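Local coordinates for protein mitochondrial enolase superfamily member 1 (Homo sapiens, PDB 4A35) that catalyses the magnesium-dependent dehydration of L-fuconate to 2-keto-3-deoxy-L-fuconate, a step in the breakdown of L-fucose, at residues 91-94 and 95-99; 123-126 and 127-131; 144-147 and 148-151; 336-339 and 340-343. All blocks are in the same frame, centred on the assembly; numbering follows the deposited sequence. Where two conformers were deposited one is given.

Contact 1 (91-94 and 95-99)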
# COMPACT_ATOMS: atom_id res chain seq x y z
N GLY A 91 1.00 -17.63 -13.07
CA GLY A 91 1.93 -16.90 -13.92
C GLY A 91 1.40 -15.55 -14.34
O GLY A 91 2.10 -14.53 -14.23
N PHE A 92 0.11 -15.52 -14.77
CA PHE A 92 -0.54 -14.24 -15.18
C PHE A 92 -0.67 -13.29 -13.98
O PHE A 92 -0.37 -12.08 -14.09
CB PHE A 92 -1.90 -14.54 -15.81
CG PHE A 92 -2.60 -13.30 -16.32
CD1 PHE A 92 -2.10 -12.63 -17.44
CD2 PHE A 92 -3.72 -12.80 -15.68
CE1 PHE A 92 -2.77 -11.52 -17.95
CE2 PHE A 92 -4.39 -11.68 -16.19
CZ PHE A 92 -3.90 -11.04 -17.31
N TYR A 93 -1.08 -13.86 -12.82
CA TYR A 93 -1.16 -13.11 -11.57
C TYR A 93 0.20 -12.46 -11.24
O TYR A 93 0.27 -11.24 -10.97
CB TYR A 93 -1.61 -14.05 -10.43
CG TYR A 93 -1.85 -13.30 -9.14
CD1 TYR A 93 -0.80 -13.05 -8.24
CD2 TYR A 93 -3.10 -12.74 -8.86
CE1 TYR A 93 -1.02 -12.34 -7.06
CE2 TYR A 93 -3.31 -11.98 -7.72
CZ TYR A 93 -2.27 -11.77 -6.82
OH TYR A 93 -2.48 -11.00 -5.70
N ARG A 94 1.31 -13.24 -11.32
CA ARG A 94 2.66 -12.74 -11.05
C ARG A 94 3.05 -11.60 -12.07
O ARG A 94 3.71 -10.65 -11.68
CB ARG A 94 3.69 -13.89 -11.10
CG ARG A 94 5.13 -13.50 -10.81
CD ARG A 94 5.38 -13.11 -9.35
NE ARG A 94 5.17 -14.23 -8.43
CZ ARG A 94 6.08 -15.17 -8.19
NH1 ARG A 94 7.27 -15.12 -8.78
NH2 ARG A 94 5.81 -16.16 -7.36
N GLN A 95 2.65 -11.71 -13.33
CA GLN A 95 3.02 -10.67 -14.30
C GLN A 95 2.30 -9.33 -13.99
O GLN A 95 2.95 -8.27 -14.04
CB GLN A 95 2.76 -11.11 -15.74
CG GLN A 95 3.18 -10.06 -16.76
CD GLN A 95 4.64 -9.60 -16.75
OE1 GLN A 95 5.10 -8.73 -15.93
NE2 GLN A 95 5.32 -9.97 -17.86
N LEU A 96 1.02 -9.39 -13.59
CA LEU A 96 0.28 -8.19 -13.21
C LEU A 96 0.80 -7.56 -11.90
O LEU A 96 0.85 -6.32 -11.81
CB LEU A 96 -1.21 -8.47 -13.01
CG LEU A 96 -2.04 -8.82 -14.26
CD1 LEU A 96 -3.53 -8.74 -13.94
CD2 LEU A 96 -1.74 -7.89 -15.42
N THR A 97 1.09 -8.40 -10.88
CA THR A 97 1.41 -7.92 -9.51
C THR A 97 2.93 -7.75 -9.25
O THR A 97 3.30 -7.13 -8.24
CB THR A 97 0.82 -8.91 -8.47
OG1 THR A 97 1.42 -10.18 -8.69
CG2 THR A 97 -0.70 -8.98 -8.47
N SER A 98 3.79 -8.38 -10.10
CA SER A 98 5.24 -8.26 -9.97
C SER A 98 5.85 -7.82 -11.30
O SER A 98 6.92 -8.29 -11.69
CB SER A 98 5.87 -9.55 -9.46
OG SER A 98 7.14 -9.27 -8.89
N ASP A 99 5.17 -6.88 -12.00
CA ASP A 99 5.73 -6.28 -13.23
C ASP A 99 7.06 -5.57 -12.79
O ASP A 99 7.02 -4.84 -11.81
CB ASP A 99 4.70 -5.29 -13.81
CG ASP A 99 5.19 -4.51 -15.02
OD1 ASP A 99 6.11 -3.70 -14.86
OD2 ASP A 99 4.59 -4.65 -16.10

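Contact 2 (123-126 and 127-131)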
# COMPACT_ATOMS: atom_id res chain seq x y z
N VAL A 123 -11.45 -11.02 -16.02
CA VAL A 123 -11.02 -12.31 -16.59
C VAL A 123 -11.82 -13.47 -15.95
O VAL A 123 -12.27 -14.36 -16.66
CB VAL A 123 -9.47 -12.49 -16.43
CG1 VAL A 123 -9.03 -13.89 -16.87
CG2 VAL A 123 -8.70 -11.42 -17.23
N TRP A 124 -12.02 -13.44 -14.60
CA TRP A 124 -12.83 -14.48 -13.89
C TRP A 124 -14.27 -14.45 -14.42
O TRP A 124 -14.85 -15.51 -14.68
CB TRP A 124 -12.79 -14.26 -12.38
CG TRP A 124 -11.53 -14.81 -11.78
CD1 TRP A 124 -10.38 -14.12 -11.50
CD2 TRP A 124 -11.27 -16.18 -11.48
NE1 TRP A 124 -9.40 -14.99 -11.08
CE2 TRP A 124 -9.95 -16.25 -10.95
CE3 TRP A 124 -12.06 -17.35 -11.51
CZ2 TRP A 124 -9.38 -17.45 -10.52
CZ3 TRP A 124 -11.51 -18.54 -11.01
CH2 TRP A 124 -10.19 -18.58 -10.53
N ASP A 125 -14.82 -13.25 -14.66
CA ASP A 125 -16.20 -13.13 -15.20
C ASP A 125 -16.29 -13.78 -16.58
O ASP A 125 -17.14 -14.65 -16.81
CB ASP A 125 -16.64 -11.66 -15.27
CG ASP A 125 -18.08 -11.49 -15.78
OD1 ASP A 125 -19.02 -12.10 -15.16
OD2 ASP A 125 -18.27 -10.71 -16.74
N LEU A 126 -15.32 -13.45 -17.44
CA LEU A 126 -15.26 -14.00 -18.78
C LEU A 126 -15.12 -15.53 -18.78
O LEU A 126 -15.87 -16.23 -19.49
CB LEU A 126 -14.07 -13.35 -19.51
CG LEU A 126 -13.80 -13.83 -20.94
CD1 LEU A 126 -15.05 -13.68 -21.87
CD2 LEU A 126 -12.58 -13.08 -21.53
N TRP A 127 -14.19 -16.05 -17.99
CA TRP A 127 -13.94 -17.48 -17.89
C TRP A 127 -15.22 -18.21 -17.42
O TRP A 127 -15.68 -19.16 -18.07
CB TRP A 127 -12.75 -17.73 -16.91
CG TRP A 127 -12.35 -19.16 -16.76
CD1 TRP A 127 -12.67 -20.20 -17.58
CD2 TRP A 127 -11.54 -19.72 -15.71
NE1 TRP A 127 -12.13 -21.37 -17.11
CE2 TRP A 127 -11.37 -21.09 -16.01
CE3 TRP A 127 -10.82 -19.17 -14.64
CZ2 TRP A 127 -10.63 -21.95 -15.18
CZ3 TRP A 127 -10.06 -20.01 -13.84
CH2 TRP A 127 -9.95 -21.38 -14.13
N ALA A 128 -15.83 -17.72 -16.32
CA ALA A 128 -17.05 -18.35 -15.75
C ALA A 128 -18.19 -18.31 -16.78
O ALA A 128 -18.85 -19.32 -17.01
CB ALA A 128 -17.46 -17.66 -14.46
N LYS A 129 -18.34 -17.20 -17.49
CA LYS A 129 -19.37 -17.11 -18.55
C LYS A 129 -19.10 -18.09 -19.70
O LYS A 129 -20.06 -18.72 -20.18
CB LYS A 129 -19.47 -15.68 -19.11
CG LYS A 129 -20.13 -14.65 -18.18
CD LYS A 129 -20.01 -13.24 -18.79
CE LYS A 129 -20.91 -12.27 -18.04
NZ LYS A 129 -20.57 -10.84 -18.36
N GLN A 130 -17.83 -18.20 -20.18
CA GLN A 130 -17.53 -19.14 -21.28
C GLN A 130 -17.79 -20.60 -20.84
O GLN A 130 -18.18 -21.44 -21.68
CB GLN A 130 -16.11 -19.00 -21.79
CG GLN A 130 -15.84 -17.69 -22.55
CD GLN A 130 -14.58 -17.80 -23.37
OE1 GLN A 130 -13.80 -18.74 -23.22
NE2 GLN A 130 -14.35 -16.84 -24.26
N GLU A 131 -17.63 -20.88 -19.52
CA GLU A 131 -17.90 -22.21 -18.93
C GLU A 131 -19.40 -22.42 -18.58
O GLU A 131 -19.79 -23.55 -18.25
CB GLU A 131 -17.02 -22.43 -17.67
CG GLU A 131 -15.52 -22.40 -17.94
CD GLU A 131 -14.83 -23.58 -18.60
OE1 GLU A 131 -15.53 -24.39 -19.24
OE2 GLU A 131 -13.59 -23.72 -18.45

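Contact 3 (144-147 and 148-151)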
# COMPACT_ATOMS: atom_id res chain seq x y z
N PRO A 144 -8.93 -29.74 -7.37
CA PRO A 144 -8.02 -29.03 -6.44
C PRO A 144 -6.65 -28.65 -7.04
O PRO A 144 -6.16 -27.57 -6.76
CB PRO A 144 -7.87 -30.02 -5.27
CG PRO A 144 -9.23 -30.74 -5.26
CD PRO A 144 -9.52 -30.95 -6.73
N ARG A 145 -6.03 -29.50 -7.89
CA ARG A 145 -4.73 -29.14 -8.47
C ARG A 145 -4.86 -27.91 -9.41
O ARG A 145 -3.96 -27.03 -9.46
CB ARG A 145 -4.14 -30.35 -9.20
CG ARG A 145 -3.80 -31.44 -8.18
CD ARG A 145 -2.90 -32.54 -8.72
NE ARG A 145 -2.42 -33.41 -7.63
CZ ARG A 145 -1.33 -33.18 -6.89
NH1 ARG A 145 -0.58 -32.10 -7.12
NH2 ARG A 145 -0.98 -34.02 -5.93
N MET A 146 -6.00 -27.84 -10.11
CA MET A 146 -6.31 -26.73 -11.02
C MET A 146 -6.48 -25.46 -10.21
O MET A 146 -5.94 -24.42 -10.58
CB MET A 146 -7.56 -27.03 -11.88
CG MET A 146 -8.05 -25.83 -12.73
SD MET A 146 -6.81 -25.40 -13.95
CE MET A 146 -7.44 -23.90 -14.56
N LEU A 147 -7.27 -25.53 -9.13
CA LEU A 147 -7.48 -24.35 -8.28
C LEU A 147 -6.13 -23.82 -7.71
O LEU A 147 -5.84 -22.63 -7.83
CB LEU A 147 -8.49 -24.70 -7.16
CG LEU A 147 -9.03 -23.44 -6.43
CD1 LEU A 147 -10.46 -23.59 -6.06
CD2 LEU A 147 -8.18 -23.06 -5.21
N VAL A 148 -5.28 -24.71 -7.14
CA VAL A 148 -4.00 -24.25 -6.56
C VAL A 148 -3.09 -23.67 -7.68
O VAL A 148 -2.34 -22.72 -7.41
CB VAL A 148 -3.26 -25.27 -5.66
CG1 VAL A 148 -4.11 -25.66 -4.46
CG2 VAL A 148 -2.83 -26.50 -6.45
N SER A 149 -3.23 -24.14 -8.96
CA SER A 149 -2.47 -23.59 -10.09
C SER A 149 -2.87 -22.13 -10.39
O SER A 149 -2.13 -21.46 -11.13
CB SER A 149 -2.63 -24.43 -11.36
OG SER A 149 -3.79 -24.10 -12.12
N CYS A 150 -4.04 -21.63 -9.84
CA CYS A 150 -4.47 -20.24 -10.07
C CYS A 150 -3.87 -19.30 -9.04
O CYS A 150 -4.03 -18.08 -9.16
CB CYS A 150 -5.98 -20.10 -10.06
SG CYS A 150 -6.85 -21.10 -11.27
N ILE A 151 -3.26 -19.87 -7.97
CA ILE A 151 -2.82 -19.09 -6.83
C ILE A 151 -1.31 -18.88 -6.74
O ILE A 151 -0.54 -19.83 -6.83
CB ILE A 151 -3.34 -19.76 -5.50
CG1 ILE A 151 -4.89 -19.86 -5.45
CG2 ILE A 151 -2.76 -19.04 -4.28
CD1 ILE A 151 -5.34 -20.93 -4.44

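Contact 4 (336-339 and 340-343)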
# COMPACT_ATOMS: atom_id res chain seq x y z
N VAL A 336 -10.09 -12.98 -7.37
CA VAL A 336 -10.41 -14.32 -6.90
C VAL A 336 -9.10 -15.03 -6.46
O VAL A 336 -9.07 -15.64 -5.38
CB VAL A 336 -11.21 -15.10 -8.00
CG1 VAL A 336 -11.48 -16.54 -7.55
CG2 VAL A 336 -12.54 -14.37 -8.28
N ASN A 337 -8.01 -14.86 -7.23
CA ASN A 337 -6.74 -15.57 -6.97
C ASN A 337 -6.23 -15.33 -5.55
O ASN A 337 -6.03 -16.28 -4.82
CB ASN A 337 -5.66 -15.18 -7.97
CG ASN A 337 -6.16 -15.14 -9.40
OD1 ASN A 337 -6.95 -14.29 -9.77
ND2 ASN A 337 -5.69 -16.05 -10.24
N GLU A 338 -6.08 -14.08 -5.16
CA GLU A 338 -5.57 -13.77 -3.84
C GLU A 338 -6.61 -14.05 -2.76
O GLU A 338 -6.22 -14.53 -1.67
CB GLU A 338 -5.08 -12.35 -3.78
CG GLU A 338 -4.22 -12.15 -2.53
CD GLU A 338 -3.45 -10.84 -2.50
OE1 GLU A 338 -4.01 -9.80 -2.92
OE2 GLU A 338 -2.31 -10.85 -1.99
N ASN A 339 -7.92 -13.76 -3.02
CA ASN A 339 -8.96 -14.11 -2.04
C ASN A 339 -8.92 -15.63 -1.72
O ASN A 339 -9.11 -15.99 -0.56
CB ASN A 339 -10.35 -13.74 -2.54
CG ASN A 339 -10.72 -12.35 -2.09
OD1 ASN A 339 -11.06 -12.12 -0.93
ND2 ASN A 339 -10.51 -11.37 -2.96
N LEU A 340 -8.70 -16.50 -2.75
CA LEU A 340 -8.62 -17.96 -2.51
C LEU A 340 -7.49 -18.29 -1.53
O LEU A 340 -7.71 -19.08 -0.61
CB LEU A 340 -8.36 -18.74 -3.82
CG LEU A 340 -9.56 -18.81 -4.78
CD1 LEU A 340 -9.09 -19.33 -6.16
CD2 LEU A 340 -10.65 -19.70 -4.20
N SER A 341 -6.32 -17.64 -1.70
CA SER A 341 -5.15 -17.88 -0.81
C SER A 341 -5.47 -17.46 0.63
O SER A 341 -5.04 -18.14 1.57
CB SER A 341 -3.91 -17.13 -1.33
OG SER A 341 -3.89 -15.73 -1.13
N VAL A 342 -6.29 -16.39 0.79
CA VAL A 342 -6.63 -15.88 2.13
C VAL A 342 -7.69 -16.83 2.73
O VAL A 342 -7.61 -17.15 3.90
CB VAL A 342 -7.07 -14.40 2.06
CG1 VAL A 342 -7.61 -13.92 3.42
CG2 VAL A 342 -5.87 -13.51 1.65
N LEU A 343 -8.71 -17.27 1.94
CA LEU A 343 -9.67 -18.26 2.48
C LEU A 343 -8.93 -19.51 2.98
O LEU A 343 -9.27 -20.09 4.02
CB LEU A 343 -10.69 -18.70 1.38
CG LEU A 343 -11.67 -17.62 0.96
CD1 LEU A 343 -12.48 -18.09 -0.28
CD2 LEU A 343 -12.61 -17.24 2.15

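Contact 1 (91-94 and 95-99)
Tyr93 and Thr97 meet in an i to i+4 side-chain contact on the last turn of helix 89-97, in the N-terminal domain. With CG anti to the backbone N (chi1 -174°), the Tyr93 ring leans along the helix toward its C-terminal end, and Thr97 CG2 sits over one face as a CH-pi contact, 3.8 Å from the ring centroid. The other branch of Thr97, OG1, turns back to the backbone and donates to Tyr93 O at 2.8 Å, from above the carbonyl plane. That oxygen also takes the helical bond from Thr97 N at 3.0 Å, so one threonine grips it twice. One residue earlier, Leu96 CD1 lies 3.8 Å from Phe92 CE2, while Leu96 CG rests over the rim of the Phe92 ring. Arg94 bends at chi2, which brings its CD to 3.6 Å from Ser98 CB; a second bend at chi3 turns NE to a salt bridge with Asp152. Tyr93 OH bonds to Glu108, and Ser98 OG to Arg154 and Arg103. Ser98 leaves helical geometry, yet its N still reaches Arg94 O at 2.8 Å, as expected of a helix C-terminus, here in the enolase-type N-terminal domain, whose helices pack against the barrel domain.

Contact 2 (123-126 and 127-131)
Trp124 and Trp127 lie side by side along helix 110-131, the long helix of the enolase-superfamily N-terminal domain. Trp127 CB rests 3.4 Å from Val123 O, the oxygen that accepts the bond from Trp127 N. CG is anti to the backbone N (chi1 -178°), and a chi2 of 17° puts the six-membered ring on the side of Trp124: CE3 lies 3.7 Å from Trp124 CZ3, and Trp127 CZ3 stands 3.5 Å from the same atom. Trp127 CE3 is over one face of Trp124, near the rim; the planes make 40°, an oblique pairing. On the other side of the indole, NE1 donates to Glu131 OE2 on its anti lone pair, one turn further on. Trp124 NE1 is held by Asn337 of the barrel domain, and Phe89 stacks on the Trp124 ring.

Around the helix, the Leu126 and Gln130 side chains lie side by side, CD1 of the leucine against CG and NE2 of the glutamine, whose NE2 bonds to Arg4 O. Asp125 and Lys129 form an i to i+4 salt bridge in largely buried surroundings. Both ends have further partners: Asp125 OD1 accepts from Tyr415 N and OD2 from Cys53 N, while Lys129 NZ reaches Glu418 and Lys51 O. The lysine extends beyond CG, and its methylenes pass alongside the aspartate until NZ meets Asp125 OD2 at 2.8 Å, on the syn side.

Contact 3 (144-147 and 148-151)
Leu147, Val148 and Met146 carry this contact, in which the short helix 144-148 runs out into a type I beta turn from Val148 to Ile151. Leu147, its CG anti to the backbone N (chi1 -166°), sends CD2 across to Ile151 CD1 at 3.6 Å, the two side chains meeting at an angle on the buried side. Val148 tucks back over the preceding turn, where its N bonds to Pro144 O at 3.0 Å; its side chain has two conformers, so the approach of CG2 to Arg145 O, found in one of them, is only tentative. Met146 is met at both backbone and side chain: its O accepts from Ser149 OG at 2.7 Å, its SD lies 3.8 Å from that hydroxyl, and its CE is 4.4 Å from Cys150 SG. Beyond it the bonding pattern tightens from i+4 to i+3, for Cys150 N reaches Leu147 O at 2.9 Å, and Ile151 N closes the beta turn on Val148 O at 3.0 Å. The segment is wedged between elements of both domains: Val148 and Pro144 pack on helix 162-171, Leu147 and Ile151 on helix 335-348, and Ile151 O accepts from Arg90, just ahead of 91-94 in helix 89-97.

Contact 4 (336-339 and 340-343)
Val336 and Leu340 lie side by side on helix 335-348, both side chains pointing the same way, so that Val336 CG1 meets Leu340 CD1 at 3.9 Å. The leucine's CG, anti to its own carbonyl carbon (chi1 -72°), is laid back along the helix and passes 3.3 Å from Val336 O, the oxygen that receives the bond from Leu340 N. On another side of the helix Ser341 OG folds back onto the backbone (chi1 74°). It donates to Glu338 O at 2.7 Å, in the carbonyl plane and on a lone pair, and Val342 N reaches the same oxygen at 3.1 Å, so Glu338 O is gripped by two donors. The bond from Ser341 N to Asn337 O is weak, at 3.4 Å. Glu338 stretches away from Ser341, with its CG 3.9 Å from the hydroxyl, toward Arg311, His113 and Gly334 N. Further on, Leu343 N bonds to Asn339 O at 2.8 Å, and Asn339 ND2 turns back to Ser335 O and Asp329 O. Val336 and Leu340 face helix 362-377, whereas Ser341 and Val342 touch helix 311-319. Packing between such neighbours is characteristic of an outer helix of the enolase-type beta/alpha barrel.

All four are local contacts along one piece of chain; three follow helices, and contact 3 runs from a helix into a beta turn. Contacts 2 and 4 are buried, contacts 1 and 3 partly buried. Contact 4 belongs to the barrel domain and touches each of the others: Val336 CB packs on Trp124 CE2 of contact 2, Asn337 donates to Cys150 O of contact 3, and the Tyr93 ring of contact 1 packs on Asn337 CB. Contact 2 also meets contact 3, where Trp127 CH2 touches Met146 CE. Contact 2 combines aromatic packing with a salt bridge, contact 4 mixes one aliphatic pair with buried amide, carboxylate and hydroxyl groups, and contacts 1, 3 and 4 each use a hydroxyl bonded to a backbone carbonyl.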